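Local atomic coordinates of protein virB8 (Agrobacterium tumefaciens, PDB entry 2CC3), a protein that is an inner-membrane component of the type IV secretion system and is thought to help direct T-DNA transfer to plant cells. Residues V10-E23 with T125-T137. Residues are numbered along the deposited sequence; the frame is centred on the assembly and turned at random.
Sequences VVNASLWEYVRLRE and TNPGGLVVTSYQT
Y135 reaches from strand 130-139, outermost in the sheet of this chain, to the last turns of helix 6-23, where Y18, R22 and E23 meet its ring. Y135 OH donates a very short hydrogen bond to E23 OE2, at 2.5 Å. The E23 chain bends at chi2 (-59°) and brings OE2 to the ring edge, with the carboxylate nearly coplanar with the ring (8°). The R22 chain slides over a ring face, with CD 4.1 Å from the centroid in a CH-pi contact. Its guanidinium tilts 19° from the ring plane. The edge of Y18 points at the face of Y135 in an offset edge-to-face pair, centroids 5.4 Å apart. V132 CG2 sits almost centrally over a face of Y18, 3.7 Å from its centroid. R22 NH1 donates to Y18 OH, which is also hydrogen-bonded to S41 OG. Further back along the helix, L130 pushes CD1 against V11 CA, S14 CB and L15 CG. N126 grips the backbone N and O of L130 through its side-chain amide. This packs the N-terminal helix onto the curved antiparallel sheet of the periplasmic domain, the NTF2-like fold of the VirB8 family. The contact is apolar at L130 and V132, and mixed aromatic and polar at buried Y135.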
loop_
_atom_site.group_PDB
_atom_site.type_symbol
_atom_site.label_atom_id
_atom_site.label_comp_id
_atom_site.label_asym_id
_atom_site.label_seq_id
_atom_site.Cartn_x
_atom_site.Cartn_y
_atom_site.Cartn_z
ATOM N N VAL A 10 0.536 -14.348 2.819
ATOM C CA VAL A 10 -0.528 -13.358 2.889
ATOM C C VAL A 10 -0.703 -12.751 4.287
ATOM O O VAL A 10 -0.860 -11.530 4.415
ATOM C CB VAL A 10 -1.838 -13.949 2.316
ATOM C CG1 VAL A 10 -2.985 -12.925 2.347
ATOM C CG2 VAL A 10 -1.588 -14.380 0.870
ATOM N N VAL A 11 -0.693 -13.581 5.325
ATOM C CA VAL A 11 -0.719 -13.073 6.712
ATOM C C VAL A 11 0.348 -12.026 6.956
ATOM O O VAL A 11 0.035 -10.889 7.368
ATOM C CB VAL A 11 -0.551 -14.195 7.744
ATOM C CG1 VAL A 11 -0.454 -13.617 9.146
ATOM C CG2 VAL A 11 -1.767 -15.162 7.701
ATOM N N ASN A 12 1.605 -12.403 6.673
ATOM C CA ASN A 12 2.774 -11.596 7.033
ATOM C C ASN A 12 2.786 -10.273 6.321
ATOM O O ASN A 12 3.137 -9.226 6.901
ATOM C CB ASN A 12 4.091 -12.339 6.749
ATOM C CG ASN A 12 4.278 -13.580 7.606
ATOM O OD1 ASN A 12 3.616 -13.783 8.617
ATOM N ND2 ASN A 12 5.179 -14.430 7.176
ATOM N N ALA A 13 2.411 -10.336 5.042
ATOM C CA ALA A 13 2.234 -9.178 4.211
ATOM C C ALA A 13 1.114 -8.260 4.708
ATOM O O ALA A 13 1.289 -7.036 4.737
ATOM C CB ALA A 13 2.023 -9.600 2.723
ATOM N N SER A 14 -0.039 -8.806 5.072
ATOM C CA SER A 14 -1.185 -7.912 5.460
ATOM C C SER A 14 -0.917 -7.253 6.843
ATOM O O SER A 14 -1.270 -6.093 7.074
ATOM C CB SER A 14 -2.554 -8.630 5.486
ATOM O OG SER A 14 -2.847 -9.437 4.345
ATOM N N LEU A 15 -0.289 -8.012 7.739
ATOM C CA LEU A 15 -0.002 -7.544 9.099
ATOM C C LEU A 15 1.068 -6.490 9.107
ATOM O O LEU A 15 0.965 -5.499 9.846
ATOM C CB LEU A 15 0.342 -8.717 10.027
ATOM C CG LEU A 15 -0.816 -9.668 10.365
ATOM C CD1 LEU A 15 -0.296 -10.966 10.975
ATOM C CD2 LEU A 15 -1.828 -9.021 11.291
ATOM N N TRP A 16 2.050 -6.654 8.216
ATOM C CA TRP A 16 3.103 -5.645 8.013
ATOM C C TRP A 16 2.591 -4.401 7.376
ATOM O O TRP A 16 2.965 -3.277 7.744
ATOM C CB TRP A 16 4.267 -6.192 7.184
ATOM C CG TRP A 16 5.172 -5.084 6.796
ATOM C CD1 TRP A 16 5.405 -4.628 5.524
ATOM C CD2 TRP A 16 5.911 -4.233 7.665
ATOM N NE1 TRP A 16 6.250 -3.556 5.550
ATOM C CE2 TRP A 16 6.582 -3.290 6.853
ATOM C CE3 TRP A 16 6.078 -4.167 9.058
ATOM C CZ2 TRP A 16 7.415 -2.294 7.388
ATOM C CZ3 TRP A 16 6.896 -3.174 9.584
ATOM C CH2 TRP A 16 7.544 -2.255 8.757
ATOM N N GLU A 17 1.750 -4.574 6.366
ATOM C CA GLU A 17 1.072 -3.419 5.773
ATOM C C GLU A 17 0.240 -2.690 6.851
ATOM O O GLU A 17 0.244 -1.457 6.929
ATOM C CB GLU A 17 0.217 -3.864 4.599
ATOM C CG GLU A 17 -0.544 -2.748 3.935
ATOM C CD GLU A 17 -1.672 -3.262 3.072
ATOM O OE1 GLU A 17 -1.819 -4.516 2.902
ATOM O OE2 GLU A 17 -2.430 -2.401 2.579
ATOM N N TYR A 18 -0.441 -3.457 7.699
ATOM C CA TYR A 18 -1.131 -2.881 8.867
ATOM C C TYR A 18 -0.192 -2.050 9.699
ATOM O O TYR A 18 -0.402 -0.831 9.909
ATOM C CB TYR A 18 -1.813 -3.945 9.741
ATOM C CG TYR A 18 -2.685 -3.343 10.851
ATOM C CD1 TYR A 18 -4.017 -2.990 10.599
ATOM C CD2 TYR A 18 -2.171 -3.137 12.146
ATOM C CE1 TYR A 18 -4.820 -2.443 11.606
ATOM C CE2 TYR A 18 -2.935 -2.587 13.147
ATOM C CZ TYR A 18 -4.264 -2.237 12.884
ATOM O OH TYR A 18 -5.037 -1.679 13.875
ATOM N N VAL A 19 0.869 -2.683 10.175
ATOM C CA VAL A 19 1.876 -1.936 10.942
ATOM C C VAL A 19 2.352 -0.704 10.192
ATOM O O VAL A 19 2.315 0.421 10.721
ATOM C CB VAL A 19 3.106 -2.825 11.273
ATOM C CG1 VAL A 19 4.187 -2.027 12.025
ATOM C CG2 VAL A 19 2.667 -4.001 12.062
ATOM N N ARG A 20 2.782 -0.899 8.943
ATOM C CA ARG A 20 3.360 0.205 8.216
ATOM C C ARG A 20 2.355 1.359 8.114
ATOM O O ARG A 20 2.707 2.516 8.364
ATOM C CB ARG A 20 3.820 -0.269 6.828
ATOM C CG ARG A 20 4.514 0.758 5.973
ATOM C CD ARG A 20 4.694 0.259 4.499
ATOM N NE ARG A 20 3.433 0.222 3.729
ATOM C CZ ARG A 20 2.936 1.225 2.982
ATOM N NH1 ARG A 20 3.562 2.405 2.849
ATOM N NH2 ARG A 20 1.789 1.044 2.341
ATOM N N LEU A 21 1.121 1.058 7.692
ATOM C CA LEU A 21 0.100 2.107 7.510
ATOM C C LEU A 21 -0.250 2.797 8.836
ATOM O O LEU A 21 -0.498 3.995 8.887
ATOM C CB LEU A 21 -1.174 1.550 6.832
ATOM C CG LEU A 21 -1.177 1.225 5.327
ATOM C CD1 LEU A 21 -2.361 0.364 5.010
ATOM C CD2 LEU A 21 -1.189 2.437 4.390
ATOM N N ARG A 22 -0.247 2.033 9.919
ATOM C CA ARG A 22 -0.626 2.570 11.216
ATOM C C ARG A 22 0.490 3.402 11.865
ATOM O O ARG A 22 0.199 4.404 12.534
ATOM C CB ARG A 22 -1.139 1.445 12.123
ATOM C CG ARG A 22 -1.418 1.909 13.532
ATOM C CD ARG A 22 -2.302 0.979 14.336
ATOM N NE ARG A 22 -2.596 1.612 15.631
ATOM C CZ ARG A 22 -3.482 1.148 16.496
ATOM N NH1 ARG A 22 -4.177 0.059 16.209
ATOM N NH2 ARG A 22 -3.684 1.775 17.632
ATOM N N GLU A 23 1.751 3.024 11.642
ATOM C CA GLU A 23 2.858 3.618 12.374
ATOM C C GLU A 23 3.626 4.671 11.553
ATOM O O GLU A 23 4.415 5.446 12.107
ATOM C CB GLU A 23 3.805 2.513 12.910
ATOM C CG GLU A 23 3.129 1.436 13.799
ATOM C CD GLU A 23 2.436 2.010 15.049
ATOM O OE1 GLU A 23 2.810 3.135 15.465
ATOM O OE2 GLU A 23 1.530 1.340 15.612
ATOM N N THR A 125 -8.402 -5.129 -0.854
ATOM C CA THR A 125 -7.222 -4.565 -0.182
ATOM C C THR A 125 -6.786 -5.487 0.978
ATOM O O THR A 125 -5.718 -5.318 1.599
ATOM C CB THR A 125 -7.543 -3.148 0.325
ATOM O OG1 THR A 125 -8.654 -3.204 1.213
ATOM C CG2 THR A 125 -7.953 -2.242 -0.797
ATOM N N ASN A 126 -7.627 -6.480 1.246
ATOM C CA ASN A 126 -7.461 -7.426 2.359
ATOM C C ASN A 126 -7.961 -8.764 1.795
ATOM O O ASN A 126 -9.019 -9.243 2.201
ATOM C CB ASN A 126 -8.308 -6.941 3.554
ATOM C CG ASN A 126 -8.146 -7.770 4.801
ATOM O OD1 ASN A 126 -7.244 -8.616 4.920
ATOM N ND2 ASN A 126 -9.016 -7.513 5.780
ATOM N N PRO A 127 -7.228 -9.342 0.823
ATOM C CA PRO A 127 -7.568 -10.638 0.230
ATOM C C PRO A 127 -7.762 -11.794 1.195
ATOM O O PRO A 127 -8.559 -12.692 0.908
ATOM C CB PRO A 127 -6.368 -10.938 -0.705
ATOM C CG PRO A 127 -5.252 -9.941 -0.281
ATOM C CD PRO A 127 -6.011 -8.753 0.203
ATOM N N GLY A 128 -7.018 -11.812 2.303
ATOM C CA GLY A 128 -7.107 -12.912 3.258
ATOM C C GLY A 128 -8.153 -12.779 4.369
ATOM O O GLY A 128 -8.296 -13.676 5.192
ATOM N N GLY A 129 -8.848 -11.655 4.426
ATOM C CA GLY A 129 -9.927 -11.473 5.395
ATOM C C GLY A 129 -9.437 -11.273 6.822
ATOM O O GLY A 129 -10.129 -11.601 7.781
ATOM N N LEU A 130 -8.254 -10.688 6.952
ATOM C CA LEU A 130 -7.618 -10.442 8.233
ATOM C C LEU A 130 -8.211 -9.232 8.942
ATOM O O LEU A 130 -8.344 -8.160 8.362
ATOM C CB LEU A 130 -6.104 -10.228 8.054
ATOM C CG LEU A 130 -5.224 -11.403 7.611
ATOM C CD1 LEU A 130 -3.775 -11.140 8.013
ATOM C CD2 LEU A 130 -5.723 -12.751 8.207
ATOM N N VAL A 131 -8.557 -9.407 10.205
ATOM C CA VAL A 131 -8.964 -8.284 11.044
ATOM C C VAL A 131 -8.091 -8.329 12.267
ATOM O O VAL A 131 -7.872 -9.400 12.816
ATOM C CB VAL A 131 -10.436 -8.417 11.465
ATOM C CG1 VAL A 131 -10.956 -7.130 12.140
ATOM C CG2 VAL A 131 -11.257 -8.790 10.259
ATOM N N VAL A 132 -7.583 -7.168 12.674
ATOM C CA VAL A 132 -6.804 -7.053 13.922
ATOM C C VAL A 132 -7.681 -6.808 15.150
ATOM O O VAL A 132 -8.307 -5.756 15.284
ATOM C CB VAL A 132 -5.721 -5.956 13.836
ATOM C CG1 VAL A 132 -4.866 -5.920 15.142
ATOM C CG2 VAL A 132 -4.854 -6.189 12.581
ATOM N N THR A 133 -7.651 -7.781 16.056
ATOM C CA THR A 133 -8.483 -7.837 17.279
ATOM C C THR A 133 -7.800 -7.338 18.569
ATOM O O THR A 133 -8.484 -6.939 19.545
ATOM C CB THR A 133 -8.957 -9.281 17.526
ATOM O OG1 THR A 133 -7.828 -10.174 17.546
ATOM C CG2 THR A 133 -9.896 -9.686 16.436
ATOM N N SER A 134 -6.463 -7.380 18.576
ATOM C CA SER A 134 -5.644 -6.683 19.555
ATOM C C SER A 134 -4.324 -6.149 18.958
ATOM O O SER A 134 -3.710 -6.778 18.082
ATOM C CB SER A 134 -5.382 -7.566 20.778
ATOM O OG SER A 134 -4.563 -6.866 21.694
ATOM N N TYR A 135 -3.913 -4.979 19.434
ATOM C CA TYR A 135 -2.737 -4.291 18.932
ATOM C C TYR A 135 -2.103 -3.384 19.972
ATOM O O TYR A 135 -2.723 -2.432 20.426
ATOM C CB TYR A 135 -3.090 -3.385 17.779
ATOM C CG TYR A 135 -1.870 -2.756 17.124
ATOM C CD1 TYR A 135 -1.167 -3.450 16.132
ATOM C CD2 TYR A 135 -1.426 -1.465 17.485
ATOM C CE1 TYR A 135 -0.065 -2.870 15.494
ATOM C CE2 TYR A 135 -0.337 -0.906 16.876
ATOM C CZ TYR A 135 0.335 -1.609 15.854
ATOM O OH TYR A 135 1.450 -1.079 15.203
ATOM N N GLN A 136 -0.836 -3.651 20.271
ATOM C CA GLN A 136 -0.035 -2.826 21.156
ATOM C C GLN A 136 1.363 -2.698 20.571
ATOM O O GLN A 136 1.877 -3.608 19.922
ATOM C CB GLN A 136 0.072 -3.487 22.545
ATOM C CG GLN A 136 -1.254 -3.648 23.309
ATOM C CD GLN A 136 -2.067 -4.894 22.905
ATOM O OE1 GLN A 136 -1.503 -5.961 22.601
ATOM N NE2 GLN A 136 -3.412 -4.751 22.882
ATOM N N THR A 137 1.987 -1.565 20.793
ATOM C CA THR A 137 3.350 -1.436 20.351
ATOM C C THR A 137 4.235 -0.830 21.423
ATOM O O THR A 137 3.786 -0.067 22.262
ATOM C CB THR A 137 3.446 -0.745 18.975
ATOM O OG1 THR A 137 4.819 -0.707 18.572
ATOM C CG2 THR A 137 2.808 0.663 18.998
HETATM O O HOH W 1 -3.981 -2.789 0.582
HETATM O O HOH W 2 -5.051 -0.893 19.004
#